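Local coordinates for protein putative polyketide synthase (Streptomyces coelicolor, PDB 1U0M) that catalyses the condensation of five malonyl-CoA units and the cyclisation of the resulting pentaketide to 1,3,6,8-tetrahydroxynaphthalene, a melanin precursor, at residues V91-R94 / A95-A99; H297-R300 / F301-T305. All coordinates share one frame; numbering follows the deposited sequence.

Contact 1 (V91-R94 / A95-A99); sequences VIQR and ALDDA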
ATOM      1  N   VAL A  91     -12.757 -16.304  -6.638  1.00 50.23           N
ATOM      2  CA  VAL A  91     -12.938 -16.065  -5.216  1.00 50.80           C
ATOM      3  C   VAL A  91     -13.719 -14.799  -4.920  1.00 51.53           C
ATOM      4  O   VAL A  91     -14.591 -14.797  -4.053  1.00 52.53           O
ATOM      5  CB  VAL A  91     -11.584 -16.018  -4.483  1.00 49.38           C
ATOM      6  CG1 VAL A  91     -11.808 -15.839  -2.987  1.00 45.30           C
ATOM      7  CG2 VAL A  91     -10.813 -17.304  -4.755  1.00 47.20           C
ATOM      8  N   ILE A  92     -13.406 -13.719  -5.627  1.00 52.50           N
ATOM      9  CA  ILE A  92     -14.116 -12.463  -5.421  1.00 53.46           C
ATOM     10  C   ILE A  92     -15.603 -12.712  -5.659  1.00 54.23           C
ATOM     11  O   ILE A  92     -16.452 -12.277  -4.883  1.00 53.37           O
ATOM     12  CB  ILE A  92     -13.605 -11.365  -6.388  1.00 53.17           C
ATOM     13  CG1 ILE A  92     -12.258 -10.828  -5.889  1.00 52.63           C
ATOM     14  CG2 ILE A  92     -14.622 -10.245  -6.495  1.00 53.49           C
ATOM     15  CD1 ILE A  92     -11.605  -9.826  -6.814  1.00 52.86           C
ATOM     16  N   GLN A  93     -15.902 -13.435  -6.733  1.00 55.30           N
ATOM     17  CA  GLN A  93     -17.278 -13.763  -7.085  1.00 57.71           C
ATOM     18  C   GLN A  93     -18.046 -14.320  -5.886  1.00 58.71           C
ATOM     19  O   GLN A  93     -18.966 -13.685  -5.365  1.00 58.83           O
ATOM     20  CB  GLN A  93     -17.297 -14.798  -8.203  1.00 57.79           C
ATOM     21  CG  GLN A  93     -18.682 -15.085  -8.703  1.00 59.30           C
ATOM     22  CD  GLN A  93     -19.292 -13.876  -9.384  1.00 61.41           C
ATOM     23  OE1 GLN A  93     -18.902 -13.515 -10.499  1.00 61.26           O
ATOM     24  NE2 GLN A  93     -20.245 -13.232  -8.711  1.00 61.65           N
ATOM     25  N   ARG A  94     -17.658 -15.518  -5.463  1.00 58.46           N
ATOM     26  CA  ARG A  94     -18.288 -16.191  -4.340  1.00 57.81           C
ATOM     27  C   ARG A  94     -18.424 -15.301  -3.118  1.00 58.06           C
ATOM     28  O   ARG A  94     -19.250 -15.566  -2.247  1.00 57.93           O
ATOM     29  CB  ARG A  94     -17.486 -17.439  -3.980  1.00 58.17           C
ATOM     30  CG  ARG A  94     -17.611 -18.551  -5.006  1.00 58.24           C
ATOM     31  CD  ARG A  94     -16.305 -19.274  -5.173  1.00 58.19           C
ATOM     32  NE  ARG A  94     -15.667 -19.510  -3.885  1.00 55.86           N
ATOM     33  CZ  ARG A  94     -14.450 -20.013  -3.749  1.00 53.96           C
ATOM     34  NH1 ARG A  94     -13.746 -20.332  -4.828  1.00 54.65           N
ATOM     35  NH2 ARG A  94     -13.938 -20.186  -2.540  1.00 52.07           N
ATOM     36  N   ALA A  95     -17.609 -14.252  -3.047  1.00 57.46           N
ATOM     37  CA  ALA A  95     -17.660 -13.328  -1.920  1.00 57.91           C
ATOM     38  C   ALA A  95     -18.767 -12.301  -2.131  1.00 58.12           C
ATOM     39  O   ALA A  95     -19.294 -11.743  -1.173  1.00 57.88           O
ATOM     40  CB  ALA A  95     -16.318 -12.624  -1.754  1.00 57.36           C
ATOM     41  N   LEU A  96     -19.098 -12.038  -3.392  1.00 58.93           N
ATOM     42  CA  LEU A  96     -20.157 -11.093  -3.725  1.00 60.38           C
ATOM     43  C   LEU A  96     -21.478 -11.828  -3.539  1.00 62.25           C
ATOM     44  O   LEU A  96     -22.411 -11.323  -2.905  1.00 62.03           O
ATOM     45  CB  LEU A  96     -20.024 -10.628  -5.175  1.00 57.98           C
ATOM     46  CG  LEU A  96     -18.815  -9.744  -5.485  1.00 57.79           C
ATOM     47  CD1 LEU A  96     -18.742  -9.449  -6.972  1.00 55.97           C
ATOM     48  CD2 LEU A  96     -18.920  -8.458  -4.690  1.00 56.81           C
ATOM     49  N   ASP A  97     -21.537 -13.034  -4.091  1.00 63.31           N
ATOM     50  CA  ASP A  97     -22.722 -13.868  -3.995  1.00 63.75           C
ATOM     51  C   ASP A  97     -23.162 -14.019  -2.540  1.00 65.65           C
ATOM     52  O   ASP A  97     -24.351 -13.941  -2.236  1.00 67.76           O
ATOM     53  CB  ASP A  97     -22.443 -15.237  -4.620  1.00 60.97           C
ATOM     54  CG  ASP A  97     -22.133 -15.148  -6.109  1.00 59.14           C
ATOM     55  OD1 ASP A  97     -22.273 -14.047  -6.681  1.00 58.60           O
ATOM     56  OD2 ASP A  97     -21.760 -16.177  -6.712  1.00 56.44           O
ATOM     57  N   ASP A  98     -22.206 -14.219  -1.639  1.00 66.79           N
ATOM     58  CA  ASP A  98     -22.515 -14.371  -0.218  1.00 67.87           C
ATOM     59  C   ASP A  98     -23.034 -13.085   0.422  1.00 69.16           C
ATOM     60  O   ASP A  98     -24.023 -13.102   1.156  1.00 70.04           O
ATOM     61  CB  ASP A  98     -21.282 -14.848   0.548  1.00 67.28           C
ATOM     62  CG  ASP A  98     -21.031 -16.328   0.381  1.00 65.89           C
ATOM     63  OD1 ASP A  98     -21.038 -16.805  -0.773  1.00 66.77           O
ATOM     64  OD2 ASP A  98     -20.819 -17.013   1.407  1.00 64.89           O
ATOM     65  N   ALA A  99     -22.360 -11.972   0.160  1.00 69.96           N
ATOM     66  CA  ALA A  99     -22.786 -10.696   0.723  1.00 70.61           C
ATOM     67  C   ALA A  99     -23.986 -10.184  -0.068  1.00 71.09           C
ATOM     68  O   ALA A  99     -24.655  -9.228   0.327  1.00 71.04           O
ATOM     69  CB  ALA A  99     -21.645  -9.692   0.666  1.00 70.47           C
TER

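Contact 2 (H297-R300 / F301-T305); sequences HAFR and FSRAT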
ATOM      1  N   HIS A 297      -8.297 -23.395  23.193  1.00 79.03           N
ATOM      2  CA  HIS A 297      -9.406 -23.733  22.304  1.00 76.75           C
ATOM      3  C   HIS A 297     -10.107 -22.541  21.657  1.00 75.42           C
ATOM      4  O   HIS A 297     -10.850 -22.710  20.697  1.00 74.30           O
ATOM      5  CB  HIS A 297     -10.435 -24.554  23.104  1.00 76.96           C
ATOM      6  CG  HIS A 297     -11.571 -25.086  22.287  1.00 77.07           C
ATOM      7  ND1 HIS A 297     -11.400 -26.060  21.324  1.00 77.71           N
ATOM      8  CD2 HIS A 297     -12.896 -24.797  22.303  1.00 76.62           C
ATOM      9  CE1 HIS A 297     -12.573 -26.351  20.788  1.00 76.86           C
ATOM     10  NE2 HIS A 297     -13.497 -25.601  21.365  1.00 75.83           N
ATOM     11  N   ALA A 298      -9.864 -21.343  22.177  1.00 74.70           N
ATOM     12  CA  ALA A 298     -10.495 -20.142  21.649  1.00 73.84           C
ATOM     13  C   ALA A 298     -10.107 -19.888  20.201  1.00 73.43           C
ATOM     14  O   ALA A 298     -10.955 -19.555  19.369  1.00 73.17           O
ATOM     15  CB  ALA A 298     -10.126 -18.937  22.506  1.00 73.36           C
ATOM     16  N   PHE A 299      -8.821 -20.045  19.909  1.00 72.67           N
ATOM     17  CA  PHE A 299      -8.311 -19.831  18.559  1.00 71.60           C
ATOM     18  C   PHE A 299      -8.326 -21.147  17.805  1.00 70.62           C
ATOM     19  O   PHE A 299      -7.323 -21.548  17.215  1.00 70.69           O
ATOM     20  CB  PHE A 299      -6.886 -19.285  18.610  1.00 71.07           C
ATOM     21  CG  PHE A 299      -6.645 -18.350  19.748  1.00 70.16           C
ATOM     22  CD1 PHE A 299      -6.238 -18.834  20.985  1.00 71.14           C
ATOM     23  CD2 PHE A 299      -6.875 -16.990  19.602  1.00 70.49           C
ATOM     24  CE1 PHE A 299      -6.065 -17.976  22.065  1.00 71.37           C
ATOM     25  CE2 PHE A 299      -6.706 -16.122  20.674  1.00 70.61           C
ATOM     26  CZ  PHE A 299      -6.300 -16.617  21.909  1.00 71.25           C
ATOM     27  N   ARG A 300      -9.471 -21.819  17.844  1.00 69.31           N
ATOM     28  CA  ARG A 300      -9.643 -23.096  17.172  1.00 67.79           C
ATOM     29  C   ARG A 300      -9.672 -22.913  15.660  1.00 65.96           C
ATOM     30  O   ARG A 300      -9.158 -23.749  14.914  1.00 65.05           O
ATOM     31  CB  ARG A 300     -10.948 -23.756  17.636  1.00 69.00           C
ATOM     32  CG  ARG A 300     -11.316 -25.014  16.860  1.00 71.61           C
ATOM     33  CD  ARG A 300     -12.539 -25.737  17.434  1.00 73.71           C
ATOM     34  NE  ARG A 300     -13.792 -24.998  17.276  1.00 74.17           N
ATOM     35  CZ  ARG A 300     -14.189 -23.999  18.061  1.00 73.78           C
ATOM     36  NH1 ARG A 300     -13.429 -23.605  19.075  1.00 73.37           N
ATOM     37  NH2 ARG A 300     -15.351 -23.399  17.833  1.00 73.09           N
ATOM     38  N   PHE A 301     -10.279 -21.814  15.221  1.00 64.20           N
ATOM     39  CA  PHE A 301     -10.410 -21.507  13.799  1.00 62.93           C
ATOM     40  C   PHE A 301      -9.095 -21.060  13.174  1.00 60.91           C
ATOM     41  O   PHE A 301      -8.766 -21.450  12.056  1.00 59.80           O
ATOM     42  CB  PHE A 301     -11.484 -20.433  13.613  1.00 63.80           C
ATOM     43  CG  PHE A 301     -12.844 -20.868  14.074  1.00 64.93           C
ATOM     44  CD1 PHE A 301     -13.647 -21.666  13.263  1.00 64.75           C
ATOM     45  CD2 PHE A 301     -13.303 -20.528  15.343  1.00 65.43           C
ATOM     46  CE1 PHE A 301     -14.881 -22.124  13.708  1.00 64.04           C
ATOM     47  CE2 PHE A 301     -14.537 -20.980  15.797  1.00 64.57           C
ATOM     48  CZ  PHE A 301     -15.326 -21.780  14.975  1.00 64.61           C
ATOM     49  N   SER A 302      -8.345 -20.246  13.903  1.00 59.43           N
ATOM     50  CA  SER A 302      -7.061 -19.771  13.415  1.00 59.07           C
ATOM     51  C   SER A 302      -6.148 -20.979  13.261  1.00 57.91           C
ATOM     52  O   SER A 302      -5.587 -21.223  12.190  1.00 56.67           O
ATOM     53  CB  SER A 302      -6.445 -18.795  14.418  1.00 61.00           C
ATOM     54  OG  SER A 302      -7.389 -17.822  14.829  1.00 64.46           O
ATOM     55  N   ARG A 303      -6.018 -21.739  14.343  1.00 55.50           N
ATOM     56  CA  ARG A 303      -5.172 -22.919  14.347  1.00 54.81           C
ATOM     57  C   ARG A 303      -5.580 -23.910  13.259  1.00 52.24           C
ATOM     58  O   ARG A 303      -4.750 -24.671  12.765  1.00 54.06           O
ATOM     59  CB  ARG A 303      -5.209 -23.590  15.725  1.00 57.46           C
ATOM     60  CG  ARG A 303      -4.069 -24.576  15.948  1.00 62.57           C
ATOM     61  CD  ARG A 303      -3.925 -25.015  17.408  1.00 67.52           C
ATOM     62  NE  ARG A 303      -3.581 -23.912  18.305  1.00 71.32           N
ATOM     63  CZ  ARG A 303      -4.467 -23.088  18.858  1.00 73.67           C
ATOM     64  NH1 ARG A 303      -5.762 -23.241  18.613  1.00 74.54           N
ATOM     65  NH2 ARG A 303      -4.056 -22.104  19.652  1.00 75.01           N
ATOM     66  N   ALA A 304      -6.853 -23.894  12.881  1.00 49.26           N
ATOM     67  CA  ALA A 304      -7.350 -24.790  11.841  1.00 46.07           C
ATOM     68  C   ALA A 304      -6.807 -24.391  10.466  1.00 45.80           C
ATOM     69  O   ALA A 304      -6.487 -25.249   9.637  1.00 44.19           O
ATOM     70  CB  ALA A 304      -8.872 -24.767  11.823  1.00 47.21           C
ATOM     71  N   THR A 305      -6.710 -23.087  10.220  1.00 44.87           N
ATOM     72  CA  THR A 305      -6.196 -22.594   8.941  1.00 42.52           C
ATOM     73  C   THR A 305      -4.725 -22.966   8.820  1.00 42.66           C
ATOM     74  O   THR A 305      -4.266 -23.426   7.773  1.00 44.26           O
ATOM     75  CB  THR A 305      -6.307 -21.054   8.839  1.00 41.69           C
ATOM     76  OG1 THR A 305      -7.678 -20.666   8.969  1.00 43.21           O
ATOM     77  CG2 THR A 305      -5.765 -20.553   7.500  1.00 39.80           C
TER

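Contact 1 (V91-R94 / A95-A99)
Ala95 sets its methyl carbon CB 3.2 Å from the carbonyl O of Ile92, on the buried side of the helix, where a methyl lets the backbone lie close to the neighbouring sheet. On the same side, Leu96 extends CD1 to 4.2 Å from CG2 of Ile92, an apolar pair one helical turn apart. The Leu96 N bonds to Gln93 O at 2.6 Å, reaching that oxygen from above the carbonyl plane. Asp97 N takes the same oxygen at 2.9 Å, almost in line with the C=O bond, so Gln93 O accepts two N-H groups. The carboxylate of Asp97 also meets the Gln93 side chain: NE2 donates to OD1 at 3.0 Å, on the syn side of the carboxylate but tilted out of its plane, a rather bent bond (142°). The bend of the glutamine chain at chi2 (66°) folds its amide forward along the helix, and its plane stands 29° from that of the carboxylate. Both residues are exposed, as suits a polar i to i+4 pair on the solvent side. Asp98 N closes a weak bond to Arg94 O at 3.3 Å. Beneath these last two turns of helix 73-99 lies the large mixed sheet: Ala95, Leu96 and Ala99 rest on strand 198-206, Ile92 on strand 167-175 and Val91 on both 11-18 and 198-206, while Arg94 NH2 bonds to Val17 O.

Contact 2 (H297-R300 / F301-T305)
Arg300 holds NE over one face of the Phe301 ring, toward the rim, while NH2 reaches past the CE2-CZ side, 3.3 Å from each of these two carbons. The two side chains run side by side in the same direction, but their planes are 56° apart, so the guanidinium is tilted against the ring instead of stacking flat on it. The arginine is extended as far as CD and turns at chi3 (68°), which carries NH2 past the ring edge to a salt bridge with Glu327. A leucine here would probably leave Glu327 without its positive partner and remove the cover from that face of Phe301. An aromatic suits position 301 because the ring also packs on Ala320 and Leu324 of helix 315-326.

On another side of the turn, Arg303 crosses Phe299 obliquely, with guanidinium and ring planes steeply inclined. Its backbone N donates to Phe299 O at 3.2 Å, a fairly straight bond (162°) arriving from above the carbonyl plane, and its NH1 lies 2.7 Å from that same oxygen at an angle too poor for a bond. NH2 has a long, weak ion pair with Asp286. Ser302 is small and polar, and its buried OG, 4.1 Å from Phe299 CB, bonds to Val277 O. Phe299 itself is wedged between helix 281-291 and strand 276-278. The chain makes an inverse gamma turn centred on Phe299 and then enters helix 300-308, in the C-terminal half of the thiolase fold; the Ser302 side chain lies about 12 Å from that of Cys146, the active-site residue by similarity.

Both contacts are local and partly buried, each within one continuous stretch, yet they belong to different halves of the thiolase fold and do not touch: their centres lie 24 Å and their nearest atoms about 13 Å apart. Contact 1 is the end of a long helix, with one side on the central strands of the large sheet and an exposed amide-carboxylate pair on the other. Contact 2 is the entry to a short helix, packed against helices 281-291 and 315-326 and strand 276-278, at one end of this chain's sheet. Its polar chemistry sets arginines beside aromatic rings, one arginine in a salt bridge with Glu327, whereas in contact 1 an intrahelical side-chain bond supplements the backbone bonds.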